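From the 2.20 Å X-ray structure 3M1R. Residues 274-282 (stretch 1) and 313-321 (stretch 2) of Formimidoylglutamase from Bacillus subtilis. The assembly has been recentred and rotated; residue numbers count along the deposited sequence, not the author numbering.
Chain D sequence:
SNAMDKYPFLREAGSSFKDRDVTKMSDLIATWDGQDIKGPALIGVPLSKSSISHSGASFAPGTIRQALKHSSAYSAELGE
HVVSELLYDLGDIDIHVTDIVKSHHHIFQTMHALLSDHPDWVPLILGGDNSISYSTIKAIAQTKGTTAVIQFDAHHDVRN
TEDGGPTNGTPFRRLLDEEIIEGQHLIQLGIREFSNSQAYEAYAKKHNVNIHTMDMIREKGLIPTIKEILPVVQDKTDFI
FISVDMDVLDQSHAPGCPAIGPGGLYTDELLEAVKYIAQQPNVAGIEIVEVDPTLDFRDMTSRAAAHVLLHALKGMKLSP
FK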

# COMPACT_ATOMS: atom_id res chain seq x y z
N VAL D 274 -17.04 10.43 -26.17
CA VAL D 274 -18.17 9.58 -25.84
C VAL D 274 -19.53 10.34 -25.87
O VAL D 274 -20.52 9.84 -26.42
N LYS D 275 -19.59 11.54 -25.28
CA LYS D 275 -20.84 12.29 -25.30
C LYS D 275 -21.26 12.63 -26.75
O LYS D 275 -22.40 12.46 -27.13
N TYR D 276 -20.30 13.09 -27.55
CA TYR D 276 -20.54 13.32 -28.97
C TYR D 276 -21.13 12.09 -29.68
O TYR D 276 -22.22 12.17 -30.24
N ILE D 277 -20.41 10.98 -29.67
CA ILE D 277 -20.88 9.77 -30.35
C ILE D 277 -22.25 9.31 -29.84
O ILE D 277 -23.11 8.89 -30.61
N ALA D 278 -22.45 9.42 -28.53
CA ALA D 278 -23.68 8.97 -27.90
C ALA D 278 -24.93 9.70 -28.41
O ALA D 278 -26.05 9.19 -28.27
N GLN D 279 -24.75 10.88 -29.01
CA GLN D 279 -25.86 11.67 -29.54
C GLN D 279 -26.26 11.25 -30.94
O GLN D 279 -27.33 11.63 -31.43
N GLN D 280 -25.39 10.49 -31.59
CA GLN D 280 -25.57 10.11 -32.98
C GLN D 280 -26.70 9.09 -33.10
O GLN D 280 -27.12 8.50 -32.10
N PRO D 281 -27.23 8.90 -34.32
CA PRO D 281 -28.38 8.00 -34.48
C PRO D 281 -28.00 6.51 -34.37
O PRO D 281 -26.96 6.10 -34.85
N ASN D 282 -28.88 5.74 -33.74
CA ASN D 282 -28.79 4.28 -33.71
C ASN D 282 -27.56 3.75 -32.96
O ASN D 282 -26.98 2.72 -33.33
N LEU D 313 -24.74 8.61 -21.16
CA LEU D 313 -26.15 8.81 -20.82
C LEU D 313 -26.56 10.22 -21.21
O LEU D 313 -27.62 10.45 -21.78
N LYS D 314 -25.68 11.17 -20.90
CA LYS D 314 -25.90 12.57 -21.23
C LYS D 314 -26.13 12.71 -22.73
O LYS D 314 -27.06 13.38 -23.16
N GLY D 315 -25.26 12.08 -23.52
CA GLY D 315 -25.35 12.14 -24.97
C GLY D 315 -26.65 11.54 -25.45
O GLY D 315 -27.30 12.10 -26.33
N MSE D 316 -27.05 10.42 -24.87
CA MSE D 316 -28.31 9.81 -25.25
C MSE D 316 -29.51 10.71 -24.91
O MSE D 316 -30.41 10.87 -25.73
N LYS D 317 -29.50 11.31 -23.72
CA LYS D 317 -30.57 12.22 -23.32
C LYS D 317 -30.66 13.42 -24.26
O LYS D 317 -31.73 13.97 -24.48
N LEU D 318 -29.53 13.78 -24.84
CA LEU D 318 -29.41 14.95 -25.68
C LEU D 318 -29.79 14.68 -27.13
O LEU D 318 -30.13 15.60 -27.87
N SER D 319 -29.72 13.42 -27.55
CA SER D 319 -29.90 13.09 -28.96
C SER D 319 -31.35 13.23 -29.40
O SER D 319 -32.26 12.88 -28.66
N PRO D 320 -31.55 13.74 -30.63
CA PRO D 320 -32.85 13.93 -31.29
C PRO D 320 -33.52 12.61 -31.67
O PRO D 320 -34.72 12.59 -31.94
N PHE D 321 -32.75 11.52 -31.68
CA PHE D 321 -33.17 10.28 -32.31
C PHE D 321 -33.83 9.28 -31.36
O PHE D 321 -34.88 8.72 -31.69

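The rule of this contact is closeness first, side chains second. The two helices run in roughly the same direction, 33° apart, and their axes come within 7.2 Å, which leaves little room for side chains between them. Gly315 makes that possible. Its CA lies 3.7 Å from the carbonyl O of Lys275, and a CB there would point toward the first stretch and fall 2.5 Å from both Lys275 O and Ala278 CB. Small residues meet at this point, Ala278 CB lying 3.8 Å from Gly315 CA; the same CB is 4.4 Å from CG of the selenomethionine Met316, a side chain (m, t, p) whose own CA-to-CB bond points away.

Gln279 covers the most surface. Its CA-to-CB bond runs sideways, but chi1 m and chi2 t, with chi3 at -74°, bring the chain back across the second stretch. CG packs 3.2 Å from Gly315 O, while Gln279 CA offers the same oxygen a CA-H...O contact at 3.5 Å. At the tip, the amide NE2 sits 3.2 Å from CG of Leu318, whose chi1 of -137° and chi2 of 17° both lie between wells. The amide therefore serves here as packing material, and no hydrogen bond crosses between the stretches. The backbone of Gln279 contributes as well: its O lies 3.0 Å from Ser319 CB and 3.4 Å from Phe321 CD1, near the plane of the ring at its edge.

Lys275 is the next largest contributor, and it works through its aliphatic portion. It also leaves sideways; chi1 t and chi2 t carry its CD to 3.4 Å from Lys314 CE, and chi3 p and chi4 m then set where NZ ends. The CA-to-CB bond of Lys314 points toward the first stretch, and its side chain is extended, t at all four angles. The two ammonium groups end close together, Lys275 NZ 3.4 Å from Lys314 NZ, a pair of donors with like charge that cannot bond to each other. Each has a hydrogen-bond partner beyond the two stretches.

Phe321 closes the contact beyond the helices. With chi1 m and chi2 at 102°, its ring presents one face to Pro281, whose CG lies 3.4 Å from the centroid of the Phe321 ring, 17° off the normal: a CH-pi contact. The turn leading to it is tied locally, Phe321 N donating to Ser319 OG at 3.2 Å. Read as a design, a glycine permits the close helix spacing, long side chains contribute their carbon stems, and a proline on an aromatic face finishes the loop end.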

# COMPACT_ATOMS: atom_id res chain seq x y z
CB VAL D 274 -17.96 8.90 -24.48
CG1 VAL D 274 -19.21 8.14 -24.06
CG2 VAL D 274 -16.76 7.97 -24.55
CB LYS D 275 -20.79 13.56 -24.43
CG LYS D 275 -22.00 14.49 -24.71
CD LYS D 275 -22.07 15.73 -23.81
CE LYS D 275 -20.71 16.44 -23.63
NZ LYS D 275 -19.89 15.92 -22.46
CB TYR D 276 -19.25 13.75 -29.67
CG TYR D 276 -19.46 14.11 -31.12
CD1 TYR D 276 -20.18 15.25 -31.48
CD2 TYR D 276 -18.96 13.32 -32.14
CE1 TYR D 276 -20.39 15.58 -32.81
CE2 TYR D 276 -19.17 13.64 -33.47
CZ TYR D 276 -19.88 14.77 -33.80
OH TYR D 276 -20.08 15.10 -35.12
CB ILE D 277 -19.88 8.61 -30.19
CG1 ILE D 277 -18.60 8.90 -30.99
CG2 ILE D 277 -20.51 7.31 -30.62
CD1 ILE D 277 -17.39 8.11 -30.53
CB ALA D 278 -23.58 9.10 -26.39
CB GLN D 279 -25.48 13.15 -29.60
CG GLN D 279 -25.31 13.79 -28.25
CD GLN D 279 -24.93 15.24 -28.37
OE1 GLN D 279 -23.80 15.57 -28.72
NE2 GLN D 279 -25.88 16.13 -28.09
CB GLN D 280 -24.24 9.58 -33.55
CG GLN D 280 -23.67 10.45 -34.68
CD GLN D 280 -23.30 11.86 -34.24
OE1 GLN D 280 -23.11 12.75 -35.06
NE2 GLN D 280 -23.19 12.07 -32.94
CB PRO D 281 -28.89 8.31 -35.91
CG PRO D 281 -28.20 9.58 -36.32
CD PRO D 281 -26.91 9.62 -35.56
CB ASN D 282 -28.91 3.71 -35.13
CG ASN D 282 -30.19 4.17 -35.85
OD1 ASN D 282 -30.13 4.79 -36.92
ND2 ASN D 282 -31.35 3.89 -35.25
CB LEU D 313 -26.37 8.64 -19.33
CG LEU D 313 -27.08 7.44 -18.68
CD1 LEU D 313 -27.58 6.37 -19.63
CD2 LEU D 313 -26.18 6.87 -17.61
CB LYS D 314 -24.67 13.38 -20.80
CG LYS D 314 -24.80 14.88 -20.99
CD LYS D 314 -23.54 15.57 -20.49
CE LYS D 314 -23.44 16.99 -20.99
NZ LYS D 314 -22.17 17.63 -20.57
CB MSE D 316 -28.47 8.42 -24.62
CG MSE D 316 -27.39 7.43 -25.07
SE MSE D 316 -27.36 5.82 -24.00
CE MSE D 316 -28.95 4.98 -24.76
CB LYS D 317 -30.40 12.67 -21.86
CG LYS D 317 -31.49 13.63 -21.37
CD LYS D 317 -32.19 13.15 -20.10
CE LYS D 317 -33.40 14.04 -19.78
NZ LYS D 317 -34.02 13.81 -18.44
CB LEU D 318 -27.96 15.42 -25.65
CG LEU D 318 -27.69 16.92 -25.52
CD1 LEU D 318 -28.93 17.66 -25.02
CD2 LEU D 318 -26.50 17.13 -24.58
CB SER D 319 -29.39 11.68 -29.26
OG SER D 319 -30.44 10.79 -29.57
CB PRO D 320 -32.49 14.67 -32.59
CG PRO D 320 -31.11 15.18 -32.40
CD PRO D 320 -30.44 14.24 -31.45
CB PHE D 321 -31.98 9.64 -33.01
CG PHE D 321 -31.23 10.58 -33.91
CD1 PHE D 321 -30.04 11.14 -33.50
CD2 PHE D 321 -31.74 10.93 -35.16
CE1 PHE D 321 -29.34 12.02 -34.32
CE2 PHE D 321 -31.05 11.81 -35.98
CZ PHE D 321 -29.84 12.35 -35.56